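Local structure of secretory pathway GDP dissociation inhibitor (Saccharomyces cerevisiae, 2BCG) at residues R80-D85 with V356-H361; L261-D266 with K281-T286; T306-I311 with S367-T372. The protein regulates Rab GTPases by holding back GDP release from Sec4 and so its exchange for GTP, and extracts GDP-bound Ypt7 from vacuolar membranes. All blocks are in the same frame, centred on the assembly; numbering follows the deposited sequence. Where two conformers were deposited one is given.

Contact 1. Residues R80-D85 with V356-H361; sequences RDWNVD and VCSKGH
With CG anti to its carbonyl carbon (chi1 -67°) and the indole turned by a chi2 of 82°, Trp-82 presents one ring face to Cys-357. Cys-357 CB packs onto that face as a CH-pi contact, 3.6 Å from the centroid of the six-membered ring of Trp-82. The sulfur, set between the backbone N and the carbonyl carbon of its residue (chi1 57°), makes a more distant, oblique sulfur-aromatic contact. Over the same face, nearer the rim, stands Ser-358 N, a buried amide with no hydrogen-bond partner in the model. Ser-358 OG lies 3.4 Å from Trp-82 CZ2, and it shares an acceptor with the indole, since both OG and Trp-82 NE1 hydrogen-bond to Phe-76 O. Trp-82 CH2 also lies 3.9 Å from His-361 CG, with the two rings inclined obliquely. Beside this packing, Asn-83 N donates a nearly straight hydrogen bond of 2.9 Å to Val-356 O, approaching from above the carbonyl plane. On the more exposed side, one water joins Asp-81 OD1 to Lys-359 N, 2.8 Å from each. The contact thus packs a buried tryptophan, from the chain entering strand 84-85, against the connection between antiparallel strands 345-351 and 362-369 of the mixed sheet, a connection that closes in a type II beta turn, Ser-358 to His-361, with glycine at its third position.

Contact 2. Residues L261-D266 with K281-T286; sequences LDTPID and KTKLGT
The chain from Asp-262 to Asp-266 runs roughly counter to Lys-281-Leu-284, their end-to-end directions 139° apart, and its backbone comes nearest, CA to CA, at Asp-266 and Thr-282. Residues 281-286 form the tip of a beta hairpin with a two-residue loop, a type I turn from Thr-282 to Gly-285 joining strands 276-282 and 285-288. Residues 261-266 lead from the edge strand 258-260 of the parallel sheet into that hairpin's neighbour, so the contact joins the small antiparallel meander to the edge of the Rossmann-like sheet. Leu-261, the last residue of the Ypt1-interacting region 236-261, and Leu-284 pack on the chain of another protein.

Lys-283 makes the long reach across. Its CG lies between the backbone N and the carbonyl carbon (chi1 67°), and the rest of the chain is extended, bringing NZ to Asp-262 O at 2.8 Å; the carboxylate of Asp-262 stays beyond salt-bridge range. NZ also donates to a water that in turn donates to Leu-261 O, a carbonyl gripped as well by Thr-263 OG1 at 2.7 Å. Asp-262 and Thr-263 are tied by backbone bonds to Gln-43 and Asp-41, beyond strand 37-40.

Next to the lysine, the threonines meet through carbon: Thr-263 CG2 rests 3.7 Å from Thr-282 CB, and Ile-265 CD1 approaches Thr-282 CG2 more loosely. At the far end Asp-266 N donates a weak bond to Lys-281 O, 2.9 Å long but bent to 128°. A second water bridges the segments, donating to Pro-264 O at 2.6 Å and accepting from Lys-283 N. Within the turn, Thr-282 OG1 accepts from Leu-284 N as an ST turn and donates to Gly-285 O at 3.0 Å, the oxygen that also takes the bond from Thr-282 N.

Contact 3. Residues T306-I311 with S367-T372; sequences TGQRVI and STIIET
Ile-370 N donates to Arg-309 O at 2.9 Å, and Ile-311 and Thr-368, a hydrogen-bonded antiparallel pair, exchange two bonds: Ile-311 N to Thr-368 O at 3.0 Å and Thr-368 N to Ile-311 O at 3.3 Å. Val-310 and Ile-369 form the adjoining non-hydrogen-bonded pair, on whose face Gln-308 OE1 lies 4.0 Å from Ile-369 CG1 in the conformer given. Next to the Val-310/Ile-369 pair, the Arg-309 chain bends at chi3 (-54°), setting NE close to Ile-370 CD1, which lies 3.8 Å above the centre of the guanidinium plane; Ile-370 CG1 packs against Ile-311 CG2. A water links the two segments, accepting from Arg-309 N and donating to Ile-370 O.

Farther out, Gln-308 NE2 bonds in its amide plane to Thr-306 OG1 at 3.2 Å, across the corner at Gly-307. An alanine in place of Gln-308 would probably leave Thr-306 OG1 without its side-chain amide donor and Ile-369 CG1 without the OE1 contact. Thr-368 OG1 is held by Asp-344 O. In the mixed sheet, strand 391-402 flanks 303-317 on the side away from 362-369. The backbone bonds set the register, while the guanidinium is laid over an isoleucine methyl rather than paired with a charge within these segments.

In the fold
Contacts 1 and 3 are both built around strands 303-317 and 362-369 of the mixed sheet: contact 3 pairs them, whereas contact 1 packs against them from the loop leading into 362-369, with Trp-82 and His-361 on Ile-316 of 303-317. Contact 1 is the buried one, dominated by an aromatic ring with a single direct hydrogen bond. Contact 3, partly buried, relies on regular backbone pairing and branched aliphatic side chains. Contact 2 lies on the Rossmann-like side, its centre about 33 Å from that of contact 1 and 34 Å from that of contact 3; partly buried and nearer the surface, it uses a lysine, carbonyls and bridging waters. Contacts 1 and 2 both adjoin another protein chain, unlike contact 3.

Contact 1. Residues R80-D85 with V356-H361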
loop_
_atom_site.group_PDB
_atom_site.type_symbol
_atom_site.label_atom_id
_atom_site.label_comp_id
_atom_site.label_asym_id
_atom_site.label_seq_id
_atom_site.Cartn_x
_atom_site.Cartn_y
_atom_site.Cartn_z
ATOM N N ARG A 80 -4.005 17.040 4.719
ATOM C CA ARG A 80 -3.045 16.395 3.804
ATOM C C ARG A 80 -1.926 15.631 4.541
ATOM O O ARG A 80 -1.308 14.730 3.970
ATOM C CB ARG A 80 -2.438 17.400 2.807
ATOM C CG ARG A 80 -1.863 18.692 3.417
ATOM C CD ARG A 80 -1.334 19.639 2.303
ATOM N NE ARG A 80 -2.224 19.683 1.137
ATOM C CZ ARG A 80 -3.255 20.514 0.991
ATOM N NH1 ARG A 80 -3.539 21.411 1.927
ATOM N NH2 ARG A 80 -4.005 20.460 -0.103
ATOM N N ASP A 81 -1.657 15.996 5.792
ATOM C CA ASP A 81 -0.646 15.336 6.601
ATOM C C ASP A 81 -1.083 13.975 7.187
ATOM O O ASP A 81 -0.267 13.244 7.773
ATOM C CB ASP A 81 -0.274 16.222 7.799
ATOM C CG ASP A 81 0.604 17.403 7.420
ATOM O OD1 ASP A 81 1.013 18.129 8.371
ATOM O OD2 ASP A 81 0.877 17.605 6.212
ATOM N N TRP A 82 -2.362 13.652 7.055
ATOM C CA TRP A 82 -2.924 12.478 7.743
ATOM C C TRP A 82 -3.278 11.384 6.737
ATOM O O TRP A 82 -4.024 11.646 5.790
ATOM C CB TRP A 82 -4.155 12.898 8.556
ATOM C CG TRP A 82 -3.814 13.802 9.724
ATOM C CD1 TRP A 82 -3.604 15.165 9.688
ATOM C CD2 TRP A 82 -3.610 13.400 11.075
ATOM N NE1 TRP A 82 -3.258 15.629 10.944
ATOM C CE2 TRP A 82 -3.296 14.573 11.825
ATOM C CE3 TRP A 82 -3.694 12.168 11.745
ATOM C CZ2 TRP A 82 -3.044 14.528 13.198
ATOM C CZ3 TRP A 82 -3.444 12.126 13.107
ATOM C CH2 TRP A 82 -3.123 13.296 13.822
ATOM N N ASN A 83 -2.755 10.180 6.977
ATOM C CA ASN A 83 -3.037 9.001 6.149
ATOM C C ASN A 83 -3.183 7.863 7.151
ATOM O O ASN A 83 -2.218 7.195 7.498
ATOM C CB ASN A 83 -1.873 8.691 5.201
ATOM C CG ASN A 83 -1.633 9.806 4.214
ATOM O OD1 ASN A 83 -2.428 9.992 3.293
ATOM N ND2 ASN A 83 -0.555 10.580 4.417
ATOM N N VAL A 84 -4.386 7.714 7.664
ATOM C CA VAL A 84 -4.610 6.845 8.794
ATOM C C VAL A 84 -5.185 5.504 8.364
ATOM O O VAL A 84 -6.288 5.460 7.810
ATOM C CB VAL A 84 -5.579 7.518 9.788
ATOM C CG1 VAL A 84 -5.819 6.608 11.001
ATOM C CG2 VAL A 84 -5.088 8.916 10.153
ATOM N N ASP A 85 -4.430 4.433 8.610
ATOM C CA ASP A 85 -4.890 3.075 8.284
ATOM C C ASP A 85 -6.205 2.784 9.004
ATOM O O ASP A 85 -6.358 3.019 10.220
ATOM C CB ASP A 85 -3.863 2.035 8.740
ATOM C CG ASP A 85 -2.524 2.180 8.058
ATOM O OD1 ASP A 85 -2.441 2.730 6.934
ATOM O OD2 ASP A 85 -1.534 1.716 8.676
ATOM N N VAL A 356 2.176 9.666 8.217
ATOM C CA VAL A 356 0.785 9.288 8.408
ATOM C C VAL A 356 0.012 10.233 9.308
ATOM O O VAL A 356 -1.183 10.116 9.400
ATOM C CB VAL A 356 0.662 7.844 8.939
ATOM C CG1 VAL A 356 1.112 6.862 7.842
ATOM C CG2 VAL A 356 1.477 7.677 10.234
ATOM N N CYS A 357 0.702 11.165 9.963
ATOM C CA CYS A 357 0.052 12.166 10.809
ATOM C C CYS A 357 0.931 13.406 10.838
ATOM O O CYS A 357 2.103 13.349 10.469
ATOM C CB CYS A 357 -0.235 11.622 12.227
ATOM S SG CYS A 357 1.212 11.013 13.090
ATOM N N SER A 358 0.369 14.497 11.317
ATOM C CA SER A 358 1.108 15.741 11.416
ATOM C C SER A 358 2.162 15.652 12.525
ATOM O O SER A 358 2.108 14.793 13.442
ATOM C CB SER A 358 0.142 16.919 11.650
ATOM O OG SER A 358 -0.490 16.764 12.904
ATOM N N LYS A 359 3.104 16.591 12.464
ATOM C CA LYS A 359 4.250 16.592 13.348
ATOM C C LYS A 359 3.862 16.481 14.831
ATOM O O LYS A 359 2.959 17.198 15.289
ATOM C CB LYS A 359 5.009 17.897 13.142
ATOM C CG LYS A 359 6.268 17.967 13.953
ATOM C CD LYS A 359 7.071 19.211 13.587
ATOM C CE LYS A 359 8.454 19.160 14.238
ATOM N NZ LYS A 359 9.294 18.011 13.736
ATOM N N GLY A 360 4.533 15.581 15.557
ATOM C CA GLY A 360 4.347 15.464 16.984
ATOM C C GLY A 360 3.280 14.470 17.404
ATOM O O GLY A 360 3.184 14.100 18.586
ATOM N N HIS A 361 2.471 14.041 16.443
ATOM C CA HIS A 361 1.453 13.047 16.760
ATOM C C HIS A 361 1.916 11.603 16.525
ATOM O O HIS A 361 2.900 11.328 15.812
ATOM C CB HIS A 361 0.167 13.344 15.972
ATOM C CG HIS A 361 -0.450 14.680 16.317
ATOM N ND1 HIS A 361 -1.260 14.873 17.420
ATOM C CD2 HIS A 361 -0.359 15.892 15.708
ATOM C CE1 HIS A 361 -1.634 16.145 17.481
ATOM N NE2 HIS A 361 -1.101 16.784 16.454
HETATM O O HOH W 1 3.264 17.933 9.963
#

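Contact 2. Residues L261-D266 with K281-T286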
loop_
_atom_site.group_PDB
_atom_site.type_symbol
_atom_site.label_atom_id
_atom_site.label_comp_id
_atom_site.label_asym_id
_atom_site.label_seq_id
_atom_site.Cartn_x
_atom_site.Cartn_y
_atom_site.Cartn_z
ATOM N N LEU A 261 -13.575 4.380 -10.741
ATOM C CA LEU A 261 -13.973 4.605 -9.344
ATOM C C LEU A 261 -15.357 5.270 -9.284
ATOM O O LEU A 261 -15.915 5.690 -10.323
ATOM C CB LEU A 261 -12.953 5.482 -8.632
ATOM C CG LEU A 261 -11.512 4.956 -8.465
ATOM C CD1 LEU A 261 -10.722 6.083 -7.830
ATOM C CD2 LEU A 261 -11.427 3.668 -7.651
ATOM N N ASP A 262 -15.909 5.368 -8.070
ATOM C CA ASP A 262 -17.233 6.009 -7.873
ATOM C C ASP A 262 -18.249 5.460 -8.878
ATOM O O ASP A 262 -19.087 6.201 -9.407
ATOM C CB ASP A 262 -17.109 7.542 -8.031
ATOM C CG ASP A 262 -18.325 8.321 -7.510
ATOM O OD1 ASP A 262 -18.513 9.459 -7.990
ATOM O OD2 ASP A 262 -19.068 7.840 -6.636
ATOM N N THR A 263 -18.193 4.142 -9.093
ATOM C CA THR A 263 -18.988 3.479 -10.097
ATOM C C THR A 263 -19.707 2.300 -9.438
ATOM O O THR A 263 -19.174 1.200 -9.363
ATOM C CB THR A 263 -18.099 3.037 -11.296
ATOM O OG1 THR A 263 -17.521 4.193 -11.903
ATOM C CG2 THR A 263 -18.886 2.279 -12.350
ATOM N N PRO A 264 -20.908 2.558 -8.889
ATOM C CA PRO A 264 -21.750 1.486 -8.357
ATOM C C PRO A 264 -21.950 0.350 -9.353
ATOM O O PRO A 264 -22.019 0.575 -10.554
ATOM C CB PRO A 264 -23.092 2.191 -8.118
ATOM C CG PRO A 264 -22.659 3.568 -7.722
ATOM C CD PRO A 264 -21.519 3.886 -8.691
ATOM N N ILE A 265 -22.064 -0.873 -8.845
ATOM C CA ILE A 265 -22.515 -1.975 -9.671
ATOM C C ILE A 265 -24.040 -2.011 -9.603
ATOM O O ILE A 265 -24.593 -2.455 -8.613
ATOM C CB ILE A 265 -21.897 -3.327 -9.192
ATOM C CG1 ILE A 265 -20.357 -3.237 -9.157
ATOM C CG2 ILE A 265 -22.370 -4.500 -10.075
ATOM C CD1 ILE A 265 -19.665 -2.772 -10.478
ATOM N N ASP A 266 -24.694 -1.518 -10.654
ATOM C CA ASP A 266 -26.156 -1.496 -10.721
ATOM C C ASP A 266 -26.734 -2.898 -10.670
ATOM O O ASP A 266 -27.752 -3.119 -10.017
ATOM C CB ASP A 266 -26.620 -0.834 -12.011
ATOM C CG ASP A 266 -26.203 0.619 -12.134
ATOM O OD1 ASP A 266 -26.155 1.082 -13.297
ATOM O OD2 ASP A 266 -25.979 1.295 -11.107
ATOM N N LYS A 281 -23.463 -4.350 -14.938
ATOM C CA LYS A 281 -24.049 -3.142 -15.507
ATOM C C LYS A 281 -23.728 -1.964 -14.595
ATOM O O LYS A 281 -23.871 -2.039 -13.365
ATOM C CB LYS A 281 -25.568 -3.309 -15.641
ATOM C CG LYS A 281 -26.323 -2.148 -16.306
ATOM C CD LYS A 281 -27.842 -2.447 -16.361
ATOM C CE LYS A 281 -28.659 -1.316 -16.978
ATOM N NZ LYS A 281 -30.084 -1.770 -17.210
ATOM N N THR A 282 -23.284 -0.873 -15.215
ATOM C CA THR A 282 -22.921 0.330 -14.501
ATOM C C THR A 282 -23.492 1.535 -15.248
ATOM O O THR A 282 -23.998 1.380 -16.365
ATOM C CB THR A 282 -21.378 0.470 -14.436
ATOM O OG1 THR A 282 -20.904 0.837 -15.728
ATOM C CG2 THR A 282 -20.666 -0.838 -13.985
ATOM N N LYS A 283 -23.394 2.719 -14.625
ATOM C CA LYS A 283 -23.761 3.998 -15.247
ATOM C C LYS A 283 -22.996 4.277 -16.535
ATOM O O LYS A 283 -23.415 5.106 -17.343
ATOM C CB LYS A 283 -23.525 5.152 -14.254
ATOM C CG LYS A 283 -22.052 5.405 -13.919
ATOM C CD LYS A 283 -21.895 6.437 -12.810
ATOM C CE LYS A 283 -20.424 6.759 -12.590
ATOM N NZ LYS A 283 -20.212 7.720 -11.474
ATOM N N LEU A 284 -21.863 3.592 -16.714
ATOM C CA LEU A 284 -21.004 3.763 -17.905
ATOM C C LEU A 284 -21.246 2.714 -18.989
ATOM O O LEU A 284 -20.683 2.797 -20.076
ATOM C CB LEU A 284 -19.518 3.761 -17.512
ATOM C CG LEU A 284 -19.026 4.895 -16.600
ATOM C CD1 LEU A 284 -17.534 4.736 -16.326
ATOM C CD2 LEU A 284 -19.323 6.257 -17.223
ATOM N N GLY A 285 -22.073 1.719 -18.689
ATOM C CA GLY A 285 -22.370 0.656 -19.640
ATOM C C GLY A 285 -22.295 -0.728 -19.025
ATOM O O GLY A 285 -22.125 -0.882 -17.815
ATOM N N THR A 286 -22.416 -1.728 -19.882
ATOM C CA THR A 286 -22.384 -3.112 -19.462
ATOM C C THR A 286 -21.057 -3.721 -19.947
ATOM O O THR A 286 -20.671 -3.578 -21.110
ATOM C CB THR A 286 -23.618 -3.854 -19.987
ATOM O OG1 THR A 286 -24.780 -3.285 -19.352
ATOM C CG2 THR A 286 -23.521 -5.336 -19.665
HETATM O O HOH W 2 -17.540 8.119 -11.610
HETATM O O HOH W 3 -22.911 2.711 -11.792
#

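Contact 3. Residues T306-I311 with S367-T372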
loop_
_atom_site.group_PDB
_atom_site.type_symbol
_atom_site.label_atom_id
_atom_site.label_comp_id
_atom_site.label_asym_id
_atom_site.label_seq_id
_atom_site.Cartn_x
_atom_site.Cartn_y
_atom_site.Cartn_z
ATOM N N THR A 306 -16.916 -15.597 9.599
ATOM C CA THR A 306 -16.007 -16.550 10.215
ATOM C C THR A 306 -16.404 -16.772 11.678
ATOM O O THR A 306 -15.846 -17.648 12.341
ATOM C CB THR A 306 -14.571 -16.049 10.189
ATOM O OG1 THR A 306 -14.473 -14.948 11.093
ATOM C CG2 THR A 306 -14.166 -15.609 8.767
ATOM N N GLY A 307 -17.356 -15.981 12.172
ATOM C CA GLY A 307 -17.785 -16.018 13.576
ATOM C C GLY A 307 -16.941 -15.148 14.501
ATOM O O GLY A 307 -17.059 -15.231 15.739
ATOM N N GLN A 308 -16.104 -14.301 13.908
ATOM C CA GLN A 308 -15.265 -13.381 14.682
ATOM C C GLN A 308 -15.533 -11.931 14.320
ATOM O O GLN A 308 -15.760 -11.586 13.173
ATOM C CB GLN A 308 -13.798 -13.668 14.426
ATOM C CG GLN A 308 -13.351 -15.059 14.789
ATOM C CD GLN A 308 -11.991 -15.353 14.244
ATOM O OE1 GLN A 308 -11.040 -15.484 15.003
ATOM N NE2 GLN A 308 -11.878 -15.447 12.905
ATOM N N ARG A 309 -15.506 -11.078 15.337
ATOM C CA ARG A 309 -15.610 -9.652 15.129
ATOM C C ARG A 309 -14.342 -9.050 15.718
ATOM O O ARG A 309 -13.898 -9.448 16.802
ATOM C CB ARG A 309 -16.789 -9.049 15.900
ATOM C CG ARG A 309 -18.161 -9.370 15.325
ATOM C CD ARG A 309 -19.226 -8.470 15.955
ATOM N NE ARG A 309 -19.234 -8.519 17.425
ATOM C CZ ARG A 309 -19.596 -7.507 18.224
ATOM N NH1 ARG A 309 -19.935 -6.330 17.709
ATOM N NH2 ARG A 309 -19.599 -7.672 19.543
ATOM N N VAL A 310 -13.782 -8.087 14.998
ATOM C CA VAL A 310 -12.548 -7.449 15.437
ATOM C C VAL A 310 -12.845 -6.017 15.817
ATOM O O VAL A 310 -13.426 -5.270 15.029
ATOM C CB VAL A 310 -11.501 -7.458 14.290
ATOM C CG1 VAL A 310 -10.155 -6.910 14.781
ATOM C CG2 VAL A 310 -11.300 -8.867 13.744
ATOM N N ILE A 311 -12.424 -5.615 17.020
ATOM C CA ILE A 311 -12.549 -4.197 17.384
ATOM C C ILE A 311 -11.222 -3.530 17.036
ATOM O O ILE A 311 -10.135 -4.115 17.316
ATOM C CB ILE A 311 -12.934 -3.965 18.865
ATOM C CG1 ILE A 311 -13.067 -2.472 19.170
ATOM C CG2 ILE A 311 -11.984 -4.687 19.806
ATOM C CD1 ILE A 311 -13.795 -2.158 20.476
ATOM N N SER A 367 -6.082 -3.550 18.430
ATOM C CA SER A 367 -7.080 -4.474 17.877
ATOM C C SER A 367 -7.056 -5.820 18.557
ATOM O O SER A 367 -6.019 -6.277 19.034
ATOM C CB SER A 367 -6.909 -4.618 16.381
ATOM O OG SER A 367 -5.749 -5.315 16.092
ATOM N N THR A 368 -8.222 -6.459 18.564
ATOM C CA THR A 368 -8.309 -7.829 19.036
ATOM C C THR A 368 -9.643 -8.386 18.574
ATOM O O THR A 368 -10.542 -7.632 18.168
ATOM C CB THR A 368 -8.197 -7.885 20.581
ATOM O OG1 THR A 368 -7.953 -9.238 21.007
ATOM C CG2 THR A 368 -9.475 -7.323 21.239
ATOM N N ILE A 369 -9.732 -9.708 18.589
ATOM C CA ILE A 369 -10.993 -10.391 18.384
ATOM C C ILE A 369 -11.815 -10.242 19.682
ATOM O O ILE A 369 -11.333 -10.517 20.787
ATOM C CB ILE A 369 -10.706 -11.884 18.121
ATOM C CG1 ILE A 369 -9.993 -12.087 16.774
ATOM C CG2 ILE A 369 -11.983 -12.732 18.246
ATOM C CD1 ILE A 369 -10.707 -11.520 15.584
ATOM N N ILE A 370 -13.029 -9.739 19.533
ATOM C CA ILE A 370 -13.922 -9.502 20.654
ATOM C C ILE A 370 -14.288 -10.836 21.300
ATOM O O ILE A 370 -14.660 -11.788 20.601
ATOM C CB ILE A 370 -15.173 -8.727 20.167
ATOM C CG1 ILE A 370 -14.811 -7.294 19.796
ATOM C CG2 ILE A 370 -16.300 -8.693 21.239
ATOM C CD1 ILE A 370 -15.879 -6.617 18.954
ATOM N N GLU A 371 -14.174 -10.899 22.627
ATOM C CA GLU A 371 -14.607 -12.106 23.375
ATOM C C GLU A 371 -15.554 -11.798 24.534
ATOM O O GLU A 371 -15.952 -12.716 25.268
ATOM C CB GLU A 371 -13.420 -12.951 23.842
ATOM C CG GLU A 371 -12.487 -12.236 24.828
ATOM C CD GLU A 371 -11.306 -13.095 25.215
ATOM O OE1 GLU A 371 -11.220 -13.489 26.418
ATOM O OE2 GLU A 371 -10.479 -13.388 24.322
ATOM N N THR A 372 -15.915 -10.533 24.720
ATOM C CA THR A 372 -16.859 -10.190 25.793
ATOM C C THR A 372 -18.035 -9.370 25.258
ATOM O O THR A 372 -18.125 -9.065 24.058
ATOM C CB THR A 372 -16.220 -9.382 26.954
ATOM O OG1 THR A 372 -16.090 -8.008 26.584
ATOM C CG2 THR A 372 -14.873 -9.971 27.371
HETATM O O HOH W 4 -15.652 -12.197 18.021
#